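Side-chain contacts in putative DNA ligase-like protein Rv0938/MT0965 (Mycobacterium tuberculosis, PDB 2IRU), which probably serves, together with Ku, in non-homologous end joining of DNA double-strand breaks, this piece being its polymerase domain of the archaeo-eukaryotic primase type: residues 17-22 against 27-32; 13-18 against 105-110; 33-38 against 275-280; 242-247 against 283-288; 154-159 against 258-263. All blocks are in the same frame, centred on the assembly; numbering follows the deposited sequence.

How the interactions relate
Interactions 1 and 3 use helix 29-47, and interactions 2 and 4 touch it. Interaction 1 forms the turn into that helix, interaction 3 sets it against helix 273-283, and interaction 2, a surface contact, meets interaction 1 at the ammonium of K29. Interaction 4 is buried: its loop 242-247 is bonded by the hydroxyls of Y35 (to Y244 O) and Y36 (from L246 N). Interaction 5 lies on the other side of the chain's centre from interaction 2 and is tied to interaction 3 by the salt bridge R279-E262. Backbone bonds dominate interaction 1 and an amide grip interaction 2; interactions 3 and 5 are apolar; interaction 4 joins a tyrosine-aspartate bond to a proline-leucine contact.

Interaction 1 (17-22 against 27-32); sequences ADKVLY and TTKSDI
K29 packs against L21 and K19 of the 17-22 segment. Its CB sits 3.9 Å from A17 O. Because CG stands anti to the carbonyl carbon (chi1 -72°), the chain comes against L21, and K29 CG touches L21 CD1 at 3.7 Å. K29 CD then passes K19 CB at 4.0 Å, and NZ leaves the contact to bond T15 O and Q107 OE1. At the other end, Y22 and T27 point the same way side by side, with T27 CB 3.6 Å from Y22 CD2, while I32 CD1 meets Y22 CE2 and the Y22 hydroxyl bonds R247 O. Backbone bonds hold the hairpin of strands 20-22 and 27-28: T27 O takes both L21 N and Y22 N in its carbonyl plane. K19 O receives K29 N at 2.9 Å, and A17 O receives S30 N. T28 and D31 form a capping box at the start of helix 29-47, D31 N 3.0 Å from T28 OG1 and T28 N 2.9 Å from D31 OD2. Two N-H groups of the first helical turn are thus satisfied by the 17-22 segment and a third by T28, bonding the loop with the probable DNA-binding residues 16-19 directly to the helix start.

Interaction 2 (13-18 against 105-110); sequences TLTNAD and IAQQAA
Q107 reaches from the last turn of helix 99-107 to T15 and grips it with both ends of its amide. Two hydrogen bonds carry the contact. Q107 OE1 accepts from T15 N at 2.9 Å, nearly straight at 170°, although the donor stands above the carbonyl plane and not on a lone pair. Q107 NE2 gives its hydrogen to T15 OG1, also at 2.9 Å, and here the hydroxyl lies close to the amide plane. With OG1 set between the backbone N and the carbonyl carbon (chi1 67°), the hydroxyl of T15 faces the same amide as its backbone N-H, and this pair of bonds fixes which way the amide is flipped. Among the van der Waals contacts, Q107 CD lies 3.4 Å from T13 O, and L14 CD1 approaches Q107 OE1 at 3.4 Å; the same methyl also packs on K29 and F33 of helix 29-47. Charge enters through the ammonium of K29, which probably polarises the amide oxygen that accepts from T15 N. A109, at positive phi, closes the helix end in a Schellman motif. Next to it, the bidentate interaction of the Q107 amide with T15 N and OG1 ties the N-terminal loop, with its probable DNA-binding residues 16-19, to helix 99-107.

Interaction 3 (33-38 against 275-280); sequences FDYYAG and EVLTRI
Y35 of helix 29-47 reaches L277 and V276 of helix 273-283, which runs nearly the same way; the short segments cross at 27° with axes 10.5 Å apart. This near-parallel helix pair packs on strand 253-257 of the mixed sheet of the primase-polymerase domain. The Y35 ring spans much of the distance between the helices. Its CG is anti to the backbone N (chi1 171°), which sends the ring across toward helix 273-283. L277 comes obliquely against the inner part of the ring, its CG 3.7 Å from Y35 CD1 and its CD1 close to the same carbon. V276 instead meets the outer end: its CG1 sits at the ring edge, near the plane, 3.7 Å from Y35 OH, with CE1 behind it. The two residues thus take successive parts of one ring, and both cross it obliquely. The phenol is not left to the apolar neighbours, since Y35 OH bonds Y244 O of the loop before strand 253-257. V254 of that strand packs on both Y35 and V276, and L277 and I280 continue the apolar seam to V39. One turn on from Y35, G38 presents bare backbone, and the second methyl of the leucine fits against it, L277 CD2 lying 3.9 Å from G38 CA.

Interaction 4 (242-247 against 283-288); sequences APYSLR and DGDLLE
Y244 OH donates to D285 OD1 at 2.7 Å, joining a type II turn, 242-245, to an Asx turn that follows helix 273-283. D285 holds CG anti to its backbone N (chi1 179°), which brings the carboxylate to the phenol. The carboxylate oxygen lies at the edge of the phenol ring and in its plane, but the hydroxyl stands above the carboxylate plane, the two planes being 65° apart. From the opposite face of the carboxylate L287 N also bonds D285 OD1, at 2.9 Å, which makes the Asx turn. A water closes the polar group: it donates to Y244 OH and accepts from L286 N, 3.0 Å from that nitrogen. Beside this, P243 and L287 form the apolar half and cross at about a right angle. Farther out, H46 of helix 29-47 bonds D285 OD2 through NE2, so both carboxylate oxygens are engaged, and the Y244 ring packs on V42, V276 and I280. S245 OG accepts from V113 N. Through this turn the chain leads to R247, a probable substrate-binding residue, whose NE forms a salt bridge with E112. The apolar pair is tight, with P243 CB only 3.5 Å from L287 CD1.

Interaction 5 (154-159 against 258-263); sequences EVARAV and RTWAEL
W260 CG stands anti to its carbonyl carbon (chi1 -77°) and chi2 of 102° turns the indole so that its six-membered ring reaches helix 149-164. There it meets backbone as well as side chain: W260 CH2 lies 3.5 Å from A156 O, and W260 CZ3 is 3.7 Å from R157 N. The A156 methyl faces two partners, with CB 3.8 Å from W260 CZ3 and 4.1 Å from L263 CD1. R157 runs past the indole in the opposite direction, and its aliphatic CG touches W260 CE3 at 3.9 Å. Beyond this the chain bends at chi3 and lays one guanidinium face on E154 CA within its own helix. The indole N-H, NE1, bonds T170 O, which holds the ring's rotation, and R160 adds a cation-pi contact. Behind the tryptophan, T259 and E262 make a capping box: E262 N bonds T259 OG1 and T259 N bonds E262 OE1. The E262 carboxylate also carries a salt bridge to R279 of helix 273-283. The short, weakly bonded helix 260-263 thus packs against helix 149-164, with L180 and L182 of strand 180-186 reaching A156, W260 and L263 from the mixed sheet, while V155 and A158 face L206 of helix 192-209.

Interaction 1 (17-22 against 27-32)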
# COMPACT_ATOMS: atom_id res chain seq x y z
N ALA A 17 -6.18 -5.60 24.96
CA ALA A 17 -7.27 -4.91 24.18
C ALA A 17 -7.43 -3.41 24.45
O ALA A 17 -7.79 -2.62 23.54
CB ALA A 17 -8.62 -5.63 24.37
N ASP A 18 -7.21 -3.04 25.72
CA ASP A 18 -7.40 -1.67 26.14
C ASP A 18 -6.20 -0.84 25.82
O ASP A 18 -6.26 0.38 26.06
CB ASP A 18 -7.73 -1.57 27.65
CG ASP A 18 -6.62 -2.14 28.54
OD1 ASP A 18 -5.85 -3.02 28.06
OD2 ASP A 18 -6.56 -1.76 29.75
N LYS A 19 -5.12 -1.43 25.32
CA LYS A 19 -3.91 -0.61 25.09
C LYS A 19 -4.16 0.51 24.04
O LYS A 19 -4.61 0.24 22.95
CB LYS A 19 -2.70 -1.48 24.71
CG LYS A 19 -1.37 -0.69 24.77
CD LYS A 19 -0.11 -1.42 24.17
CE LYS A 19 0.43 -2.48 25.07
NZ LYS A 19 1.03 -1.91 26.30
N VAL A 20 -3.88 1.77 24.43
CA VAL A 20 -3.99 2.84 23.44
C VAL A 20 -2.76 2.87 22.54
O VAL A 20 -1.61 2.98 23.03
CB VAL A 20 -4.21 4.23 24.11
CG1 VAL A 20 -4.10 5.31 23.08
CG2 VAL A 20 -5.60 4.29 24.80
N LEU A 21 -3.02 2.77 21.23
CA LEU A 21 -1.92 2.86 20.25
C LEU A 21 -1.80 4.23 19.57
O LEU A 21 -0.75 4.54 18.99
CB LEU A 21 -2.04 1.75 19.23
CG LEU A 21 -2.01 0.29 19.75
CD1 LEU A 21 -2.12 -0.66 18.57
CD2 LEU A 21 -0.74 -0.00 20.46
N TYR A 22 -2.86 5.04 19.64
CA TYR A 22 -2.84 6.42 19.14
C TYR A 22 -3.27 7.39 20.27
O TYR A 22 -4.46 7.65 20.44
CB TYR A 22 -3.85 6.55 17.98
CG TYR A 22 -3.47 5.79 16.73
CD1 TYR A 22 -2.82 6.44 15.68
CD2 TYR A 22 -3.80 4.41 16.60
CE1 TYR A 22 -2.49 5.75 14.48
CE2 TYR A 22 -3.50 3.71 15.41
CZ TYR A 22 -2.82 4.39 14.38
OH TYR A 22 -2.53 3.68 13.24
N THR A 27 -7.30 5.69 20.27
CA THR A 27 -7.53 4.48 19.46
C THR A 27 -6.75 3.30 20.04
O THR A 27 -5.57 3.41 20.27
CB THR A 27 -7.11 4.72 17.97
OG1 THR A 27 -7.76 5.92 17.50
CG2 THR A 27 -7.55 3.50 17.12
N THR A 28 -7.46 2.20 20.31
CA THR A 28 -6.92 1.06 21.07
C THR A 28 -6.60 -0.15 20.20
O THR A 28 -6.99 -0.24 19.02
CB THR A 28 -7.94 0.54 22.10
OG1 THR A 28 -9.09 0.03 21.41
CG2 THR A 28 -8.37 1.62 23.09
N LYS A 29 -5.93 -1.12 20.80
CA LYS A 29 -5.70 -2.39 20.11
C LYS A 29 -7.03 -3.01 19.69
O LYS A 29 -7.15 -3.50 18.56
CB LYS A 29 -4.91 -3.36 20.98
CG LYS A 29 -3.47 -3.01 21.16
CD LYS A 29 -2.71 -4.18 21.78
CE LYS A 29 -2.51 -5.38 20.81
NZ LYS A 29 -1.77 -6.62 21.41
N SER A 30 -8.05 -2.94 20.55
CA SER A 30 -9.40 -3.46 20.21
C SER A 30 -9.97 -2.77 18.96
O SER A 30 -10.52 -3.43 18.05
CB SER A 30 -10.36 -3.32 21.39
OG SER A 30 -11.60 -3.92 21.11
N ASP A 31 -9.82 -1.45 18.91
CA ASP A 31 -10.27 -0.69 17.72
C ASP A 31 -9.60 -1.22 16.46
O ASP A 31 -10.25 -1.37 15.40
CB ASP A 31 -9.92 0.79 17.87
CG ASP A 31 -10.78 1.51 18.91
OD1 ASP A 31 -11.98 1.16 19.07
OD2 ASP A 31 -10.25 2.45 19.52
N ILE A 32 -8.30 -1.43 16.55
CA ILE A 32 -7.51 -1.88 15.39
C ILE A 32 -7.87 -3.31 14.96
O ILE A 32 -7.99 -3.62 13.75
CB ILE A 32 -6.00 -1.65 15.70
CG1 ILE A 32 -5.73 -0.13 15.97
CG2 ILE A 32 -5.09 -2.22 14.67
CD1 ILE A 32 -6.16 0.81 14.90

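Interaction 2 (13-18 against 105-110)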
# COMPACT_ATOMS: atom_id res chain seq x y z
N THR A 13 -5.18 -14.67 19.42
CA THR A 13 -5.69 -14.17 20.71
C THR A 13 -5.24 -12.68 20.86
O THR A 13 -4.04 -12.36 20.89
CB THR A 13 -5.18 -15.00 21.92
OG1 THR A 13 -5.56 -16.39 21.78
CG2 THR A 13 -5.78 -14.41 23.22
N LEU A 14 -6.21 -11.78 20.92
CA LEU A 14 -5.88 -10.38 21.14
C LEU A 14 -5.51 -10.22 22.63
O LEU A 14 -6.25 -10.61 23.54
CB LEU A 14 -7.08 -9.46 20.83
CG LEU A 14 -6.87 -7.97 21.00
CD1 LEU A 14 -5.79 -7.44 20.03
CD2 LEU A 14 -8.22 -7.19 20.83
N THR A 15 -4.33 -9.65 22.86
CA THR A 15 -3.92 -9.26 24.20
C THR A 15 -3.86 -7.75 24.36
O THR A 15 -3.76 -7.03 23.36
CB THR A 15 -2.51 -9.83 24.58
OG1 THR A 15 -1.53 -9.20 23.75
CG2 THR A 15 -2.49 -11.37 24.44
N ASN A 16 -3.99 -7.30 25.62
CA ASN A 16 -3.96 -5.89 25.93
C ASN A 16 -4.95 -5.09 25.05
O ASN A 16 -4.61 -4.03 24.47
CB ASN A 16 -2.56 -5.32 25.74
CG ASN A 16 -1.52 -6.05 26.59
OD1 ASN A 16 -0.63 -6.70 26.05
ND2 ASN A 16 -1.72 -6.07 27.90
N ALA A 17 -6.18 -5.60 24.96
CA ALA A 17 -7.27 -4.91 24.18
C ALA A 17 -7.43 -3.41 24.45
O ALA A 17 -7.79 -2.62 23.54
CB ALA A 17 -8.62 -5.63 24.37
N ASP A 18 -7.21 -3.04 25.72
CA ASP A 18 -7.40 -1.67 26.14
C ASP A 18 -6.20 -0.84 25.82
O ASP A 18 -6.26 0.38 26.06
CB ASP A 18 -7.73 -1.57 27.65
CG ASP A 18 -6.62 -2.14 28.54
OD1 ASP A 18 -5.85 -3.02 28.06
OD2 ASP A 18 -6.56 -1.76 29.75
N ILE A 105 -1.86 -9.48 12.26
CA ILE A 105 -1.30 -8.16 12.00
C ILE A 105 -1.72 -7.17 13.13
O ILE A 105 -0.88 -6.46 13.70
CB ILE A 105 -1.76 -7.68 10.63
CG1 ILE A 105 -0.96 -8.42 9.53
CG2 ILE A 105 -1.65 -6.14 10.52
CD1 ILE A 105 0.54 -8.09 9.51
N ALA A 106 -3.00 -7.18 13.48
CA ALA A 106 -3.50 -6.28 14.52
C ALA A 106 -2.90 -6.63 15.88
O ALA A 106 -2.45 -5.76 16.59
CB ALA A 106 -5.00 -6.39 14.58
N GLN A 107 -2.89 -7.93 16.22
CA GLN A 107 -2.35 -8.36 17.48
C GLN A 107 -0.84 -7.97 17.65
O GLN A 107 -0.38 -7.67 18.76
CB GLN A 107 -2.59 -9.87 17.67
CG GLN A 107 -1.73 -10.52 18.77
CD GLN A 107 -1.89 -9.89 20.15
OE1 GLN A 107 -2.82 -9.12 20.43
NE2 GLN A 107 -0.97 -10.25 21.06
N GLN A 108 -0.12 -8.00 16.53
CA GLN A 108 1.32 -7.66 16.43
C GLN A 108 1.57 -6.14 16.63
O GLN A 108 2.74 -5.70 16.70
CB GLN A 108 1.85 -8.09 15.03
CG GLN A 108 2.09 -9.60 14.85
CD GLN A 108 3.39 -10.01 15.50
OE1 GLN A 108 3.41 -10.57 16.63
NE2 GLN A 108 4.48 -9.63 14.87
N ALA A 109 0.50 -5.33 16.67
CA ALA A 109 0.63 -3.85 16.59
C ALA A 109 1.36 -3.45 15.28
O ALA A 109 2.05 -2.42 15.20
CB ALA A 109 1.36 -3.28 17.84
N ALA A 110 1.21 -4.30 14.27
CA ALA A 110 1.73 -3.98 12.91
C ALA A 110 0.69 -3.04 12.28
O ALA A 110 -0.19 -3.48 11.49
CB ALA A 110 1.96 -5.25 12.06

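Interaction 3 (33-38 against 275-280)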
# COMPACT_ATOMS: atom_id res chain seq x y z
N PHE A 33 -8.07 -4.18 15.96
CA PHE A 33 -8.50 -5.56 15.73
C PHE A 33 -9.82 -5.57 14.95
O PHE A 33 -9.99 -6.27 13.93
CB PHE A 33 -8.64 -6.25 17.10
CG PHE A 33 -8.68 -7.78 17.06
CD1 PHE A 33 -7.52 -8.54 16.81
CD2 PHE A 33 -9.86 -8.45 17.40
CE1 PHE A 33 -7.58 -9.95 16.87
CE2 PHE A 33 -9.89 -9.86 17.46
CZ PHE A 33 -8.75 -10.59 17.19
N ASP A 34 -10.76 -4.74 15.40
CA ASP A 34 -12.06 -4.70 14.74
C ASP A 34 -11.91 -4.07 13.36
O ASP A 34 -12.57 -4.47 12.43
CB ASP A 34 -13.08 -3.94 15.60
CG ASP A 34 -13.67 -4.82 16.74
OD1 ASP A 34 -13.43 -6.05 16.77
OD2 ASP A 34 -14.42 -4.26 17.58
N TYR A 35 -11.04 -3.08 13.24
CA TYR A 35 -10.86 -2.47 11.93
C TYR A 35 -10.35 -3.45 10.89
O TYR A 35 -10.92 -3.56 9.77
CB TYR A 35 -9.94 -1.26 12.01
CG TYR A 35 -9.58 -0.77 10.63
CD1 TYR A 35 -10.48 0.03 9.88
CD2 TYR A 35 -8.34 -1.08 10.06
CE1 TYR A 35 -10.13 0.50 8.57
CE2 TYR A 35 -7.98 -0.65 8.75
CZ TYR A 35 -8.88 0.14 8.02
OH TYR A 35 -8.60 0.56 6.73
N TYR A 36 -9.29 -4.19 11.24
CA TYR A 36 -8.71 -5.10 10.25
C TYR A 36 -9.71 -6.27 9.96
O TYR A 36 -9.81 -6.77 8.83
CB TYR A 36 -7.34 -5.56 10.71
CG TYR A 36 -6.24 -4.60 10.28
CD1 TYR A 36 -6.11 -4.27 8.92
CD2 TYR A 36 -5.35 -4.06 11.19
CE1 TYR A 36 -5.11 -3.40 8.47
CE2 TYR A 36 -4.32 -3.18 10.76
CZ TYR A 36 -4.22 -2.87 9.38
OH TYR A 36 -3.25 -1.98 8.92
N ALA A 37 -10.49 -6.67 10.96
CA ALA A 37 -11.61 -7.59 10.68
C ALA A 37 -12.59 -7.01 9.68
O ALA A 37 -13.06 -7.72 8.77
CB ALA A 37 -12.32 -7.97 11.96
N GLY A 38 -12.93 -5.74 9.86
CA GLY A 38 -13.97 -5.07 9.04
C GLY A 38 -13.52 -4.89 7.60
O GLY A 38 -14.35 -4.92 6.68
N GLU A 275 -14.04 6.21 8.98
CA GLU A 275 -14.64 6.65 7.73
C GLU A 275 -14.52 5.58 6.64
O GLU A 275 -15.46 5.35 5.84
CB GLU A 275 -13.98 7.95 7.26
CG GLU A 275 -14.09 9.12 8.23
CD GLU A 275 -13.42 10.36 7.66
OE1 GLU A 275 -12.17 10.44 7.71
OE2 GLU A 275 -14.16 11.26 7.16
N VAL A 276 -13.37 4.91 6.63
CA VAL A 276 -13.12 3.85 5.63
C VAL A 276 -14.14 2.73 5.81
O VAL A 276 -14.69 2.20 4.82
CB VAL A 276 -11.67 3.34 5.73
CG1 VAL A 276 -11.47 2.06 4.89
CG2 VAL A 276 -10.70 4.49 5.27
N LEU A 277 -14.38 2.36 7.06
CA LEU A 277 -15.39 1.31 7.34
C LEU A 277 -16.78 1.70 6.81
O LEU A 277 -17.48 0.88 6.19
CB LEU A 277 -15.40 1.06 8.84
CG LEU A 277 -14.18 0.26 9.35
CD1 LEU A 277 -14.26 0.18 10.91
CD2 LEU A 277 -14.06 -1.19 8.77
N THR A 278 -17.18 2.94 7.07
CA THR A 278 -18.49 3.46 6.62
C THR A 278 -18.58 3.41 5.08
O THR A 278 -19.60 3.00 4.50
CB THR A 278 -18.70 4.86 7.16
OG1 THR A 278 -18.75 4.77 8.60
CG2 THR A 278 -20.03 5.49 6.67
N ARG A 279 -17.49 3.78 4.45
CA ARG A 279 -17.40 3.80 2.98
C ARG A 279 -17.54 2.38 2.39
O ARG A 279 -18.26 2.17 1.40
CB ARG A 279 -16.11 4.46 2.54
CG ARG A 279 -16.14 6.00 2.78
CD ARG A 279 -14.75 6.61 2.78
NE ARG A 279 -14.12 6.45 1.47
CZ ARG A 279 -14.36 7.22 0.41
NH1 ARG A 279 -15.22 8.26 0.46
NH2 ARG A 279 -13.73 6.94 -0.73
N ILE A 280 -16.85 1.42 3.02
CA ILE A 280 -16.94 0.03 2.55
C ILE A 280 -18.38 -0.49 2.60
O ILE A 280 -18.85 -1.13 1.64
CB ILE A 280 -16.00 -0.92 3.31
CG1 ILE A 280 -14.53 -0.53 3.06
CG2 ILE A 280 -16.35 -2.39 2.98
CD1 ILE A 280 -13.53 -1.13 4.09

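Interaction 4 (242-247 against 283-288)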
# COMPACT_ATOMS: atom_id res chain seq x y z
N ALA A 242 0.04 -0.81 1.83
CA ALA A 242 -1.07 -1.51 1.20
C ALA A 242 -2.38 -0.75 1.27
O ALA A 242 -2.69 -0.16 2.30
CB ALA A 242 -1.23 -2.85 1.80
N PRO A 243 -3.19 -0.80 0.18
CA PRO A 243 -4.52 -0.20 0.32
C PRO A 243 -5.24 -0.77 1.57
O PRO A 243 -5.14 -1.98 1.86
CB PRO A 243 -5.24 -0.65 -0.95
CG PRO A 243 -4.12 -0.81 -1.98
CD PRO A 243 -2.96 -1.37 -1.16
N TYR A 244 -5.95 0.13 2.25
CA TYR A 244 -6.67 -0.17 3.52
C TYR A 244 -5.78 -0.31 4.77
O TYR A 244 -6.30 -0.39 5.88
CB TYR A 244 -7.57 -1.38 3.40
CG TYR A 244 -8.62 -1.21 2.33
CD1 TYR A 244 -9.77 -0.44 2.61
CD2 TYR A 244 -8.50 -1.83 1.08
CE1 TYR A 244 -10.77 -0.28 1.64
CE2 TYR A 244 -9.51 -1.67 0.09
CZ TYR A 244 -10.64 -0.89 0.40
OH TYR A 244 -11.63 -0.71 -0.50
N SER A 245 -4.46 -0.30 4.59
CA SER A 245 -3.59 -0.29 5.79
C SER A 245 -3.79 0.99 6.59
O SER A 245 -3.93 2.09 6.01
CB SER A 245 -2.10 -0.37 5.40
OG SER A 245 -1.26 -0.42 6.57
N LEU A 246 -3.74 0.85 7.90
CA LEU A 246 -3.63 2.00 8.80
C LEU A 246 -2.24 2.60 8.57
O LEU A 246 -1.33 1.92 8.03
CB LEU A 246 -3.73 1.55 10.27
CG LEU A 246 -5.13 1.15 10.75
CD1 LEU A 246 -5.08 0.42 12.07
CD2 LEU A 246 -5.99 2.38 10.93
N ARG A 247 -2.09 3.83 9.05
CA ARG A 247 -0.80 4.50 9.10
C ARG A 247 -0.41 4.76 10.54
O ARG A 247 -1.25 5.13 11.40
CB ARG A 247 -0.86 5.84 8.35
CG ARG A 247 -1.29 5.75 6.87
CD ARG A 247 -0.49 4.71 6.09
NE ARG A 247 0.95 4.87 6.21
CZ ARG A 247 1.71 5.49 5.31
NH1 ARG A 247 1.18 6.00 4.20
NH2 ARG A 247 3.02 5.56 5.50
N ASP A 283 -20.33 1.54 -0.38
CA ASP A 283 -19.89 1.45 -1.77
C ASP A 283 -19.12 0.17 -2.13
O ASP A 283 -18.78 -0.04 -3.31
CB ASP A 283 -19.02 2.67 -2.12
CG ASP A 283 -19.72 4.00 -1.86
OD1 ASP A 283 -20.90 4.14 -2.25
OD2 ASP A 283 -19.08 4.90 -1.28
N GLY A 284 -18.82 -0.65 -1.12
CA GLY A 284 -17.92 -1.79 -1.30
C GLY A 284 -16.51 -1.33 -1.64
O GLY A 284 -16.10 -0.23 -1.24
N ASP A 285 -15.76 -2.17 -2.37
CA ASP A 285 -14.35 -1.91 -2.66
C ASP A 285 -14.20 -1.14 -3.99
O ASP A 285 -14.52 -1.66 -5.06
CB ASP A 285 -13.59 -3.25 -2.68
CG ASP A 285 -12.10 -3.10 -2.99
OD1 ASP A 285 -11.51 -2.01 -2.83
OD2 ASP A 285 -11.49 -4.14 -3.35
N LEU A 286 -13.71 0.10 -3.90
CA LEU A 286 -13.46 0.90 -5.11
C LEU A 286 -12.31 0.32 -5.96
O LEU A 286 -12.21 0.61 -7.17
CB LEU A 286 -13.19 2.38 -4.76
CG LEU A 286 -14.32 3.14 -4.04
CD1 LEU A 286 -13.88 4.59 -3.77
CD2 LEU A 286 -15.63 3.12 -4.84
N LEU A 287 -11.48 -0.52 -5.34
CA LEU A 287 -10.38 -1.22 -6.02
C LEU A 287 -10.78 -2.65 -6.50
O LEU A 287 -9.91 -3.45 -6.86
CB LEU A 287 -9.17 -1.34 -5.05
CG LEU A 287 -8.47 -0.06 -4.61
CD1 LEU A 287 -7.24 -0.43 -3.78
CD2 LEU A 287 -8.08 0.78 -5.82
N GLU A 288 -12.07 -2.97 -6.50
CA GLU A 288 -12.51 -4.32 -6.90
C GLU A 288 -11.77 -4.85 -8.15
O GLU A 288 -11.34 -6.01 -8.21
CB GLU A 288 -14.01 -4.29 -7.19
CG GLU A 288 -14.67 -5.67 -7.29
CD GLU A 288 -15.52 -5.99 -6.09
OE1 GLU A 288 -14.97 -6.27 -4.99
OE2 GLU A 288 -16.77 -5.94 -6.24
O HOH W 1 -12.82 1.51 -1.46

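Interaction 5 (154-159 against 258-263)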
# COMPACT_ATOMS: atom_id res chain seq x y z
N GLU A 154 -4.83 17.53 -10.60
CA GLU A 154 -4.59 17.71 -12.02
C GLU A 154 -3.46 16.80 -12.46
O GLU A 154 -3.56 16.17 -13.52
CB GLU A 154 -4.25 19.16 -12.37
CG GLU A 154 -3.84 19.31 -13.84
CD GLU A 154 -3.49 20.74 -14.26
OE1 GLU A 154 -3.49 21.65 -13.40
OE2 GLU A 154 -3.22 20.93 -15.47
N VAL A 155 -2.40 16.72 -11.65
CA VAL A 155 -1.28 15.83 -11.98
C VAL A 155 -1.76 14.37 -11.98
O VAL A 155 -1.45 13.62 -12.90
CB VAL A 155 -0.03 16.06 -11.09
CG1 VAL A 155 1.07 15.01 -11.36
CG2 VAL A 155 0.53 17.50 -11.31
N ALA A 156 -2.55 13.97 -10.98
CA ALA A 156 -3.10 12.59 -10.99
C ALA A 156 -3.92 12.27 -12.24
O ALA A 156 -3.75 11.19 -12.85
CB ALA A 156 -3.90 12.30 -9.71
N ARG A 157 -4.80 13.21 -12.61
CA ARG A 157 -5.66 13.05 -13.79
C ARG A 157 -4.81 12.96 -15.05
O ARG A 157 -5.14 12.23 -15.99
CB ARG A 157 -6.72 14.15 -13.87
CG ARG A 157 -7.83 14.04 -12.80
CD ARG A 157 -8.96 15.05 -13.04
NE ARG A 157 -8.45 16.41 -13.17
CZ ARG A 157 -8.35 17.29 -12.18
NH1 ARG A 157 -8.73 16.96 -10.95
NH2 ARG A 157 -7.87 18.51 -12.43
N ALA A 158 -3.69 13.69 -15.06
CA ALA A 158 -2.75 13.63 -16.18
C ALA A 158 -2.04 12.28 -16.30
O ALA A 158 -1.85 11.76 -17.42
CB ALA A 158 -1.76 14.78 -16.10
N VAL A 159 -1.64 11.70 -15.16
CA VAL A 159 -1.10 10.36 -15.16
C VAL A 159 -2.16 9.39 -15.69
O VAL A 159 -1.88 8.58 -16.59
CB VAL A 159 -0.65 9.92 -13.74
CG1 VAL A 159 -0.14 8.48 -13.78
CG2 VAL A 159 0.41 10.88 -13.20
N ARG A 258 -10.15 6.03 -3.32
CA ARG A 258 -11.03 7.16 -3.59
C ARG A 258 -11.59 7.04 -5.01
O ARG A 258 -11.07 6.28 -5.84
CB ARG A 258 -10.28 8.50 -3.47
CG ARG A 258 -9.44 8.66 -2.18
CD ARG A 258 -10.26 8.51 -0.89
NE ARG A 258 -11.03 9.72 -0.55
CZ ARG A 258 -10.56 10.74 0.17
NH1 ARG A 258 -9.30 10.75 0.61
NH2 ARG A 258 -11.35 11.77 0.45
N THR A 259 -12.67 7.78 -5.25
CA THR A 259 -13.13 8.03 -6.63
C THR A 259 -12.39 9.23 -7.24
O THR A 259 -11.88 10.13 -6.53
CB THR A 259 -14.64 8.31 -6.68
OG1 THR A 259 -14.90 9.58 -6.08
CG2 THR A 259 -15.45 7.23 -5.93
N TRP A 260 -12.37 9.28 -8.57
CA TRP A 260 -11.77 10.42 -9.26
C TRP A 260 -12.49 11.73 -8.88
O TRP A 260 -11.84 12.75 -8.65
CB TRP A 260 -11.71 10.15 -10.76
CG TRP A 260 -10.56 9.20 -11.07
CD1 TRP A 260 -10.65 7.86 -11.33
CD2 TRP A 260 -9.16 9.53 -11.09
NE1 TRP A 260 -9.39 7.32 -11.54
CE2 TRP A 260 -8.46 8.33 -11.38
CE3 TRP A 260 -8.44 10.72 -10.90
CZ2 TRP A 260 -7.06 8.29 -11.51
CZ3 TRP A 260 -7.04 10.67 -11.01
CH2 TRP A 260 -6.37 9.46 -11.29
N ALA A 261 -13.81 11.67 -8.73
CA ALA A 261 -14.58 12.86 -8.37
C ALA A 261 -14.23 13.36 -6.98
O ALA A 261 -14.21 14.56 -6.73
CB ALA A 261 -16.10 12.62 -8.51
N GLU A 262 -13.88 12.43 -6.09
CA GLU A 262 -13.41 12.82 -4.77
C GLU A 262 -12.15 13.69 -4.83
O GLU A 262 -11.98 14.59 -4.02
CB GLU A 262 -13.22 11.58 -3.88
CG GLU A 262 -14.55 11.17 -3.23
CD GLU A 262 -14.56 9.79 -2.63
OE1 GLU A 262 -13.51 9.09 -2.68
OE2 GLU A 262 -15.64 9.38 -2.12
N LEU A 263 -11.26 13.40 -5.78
CA LEU A 263 -10.02 14.17 -5.90
C LEU A 263 -10.26 15.61 -6.32
O LEU A 263 -9.40 16.46 -6.08
CB LEU A 263 -9.04 13.51 -6.87
CG LEU A 263 -8.40 12.20 -6.45
CD1 LEU A 263 -7.14 11.94 -7.27
CD2 LEU A 263 -8.09 12.16 -4.95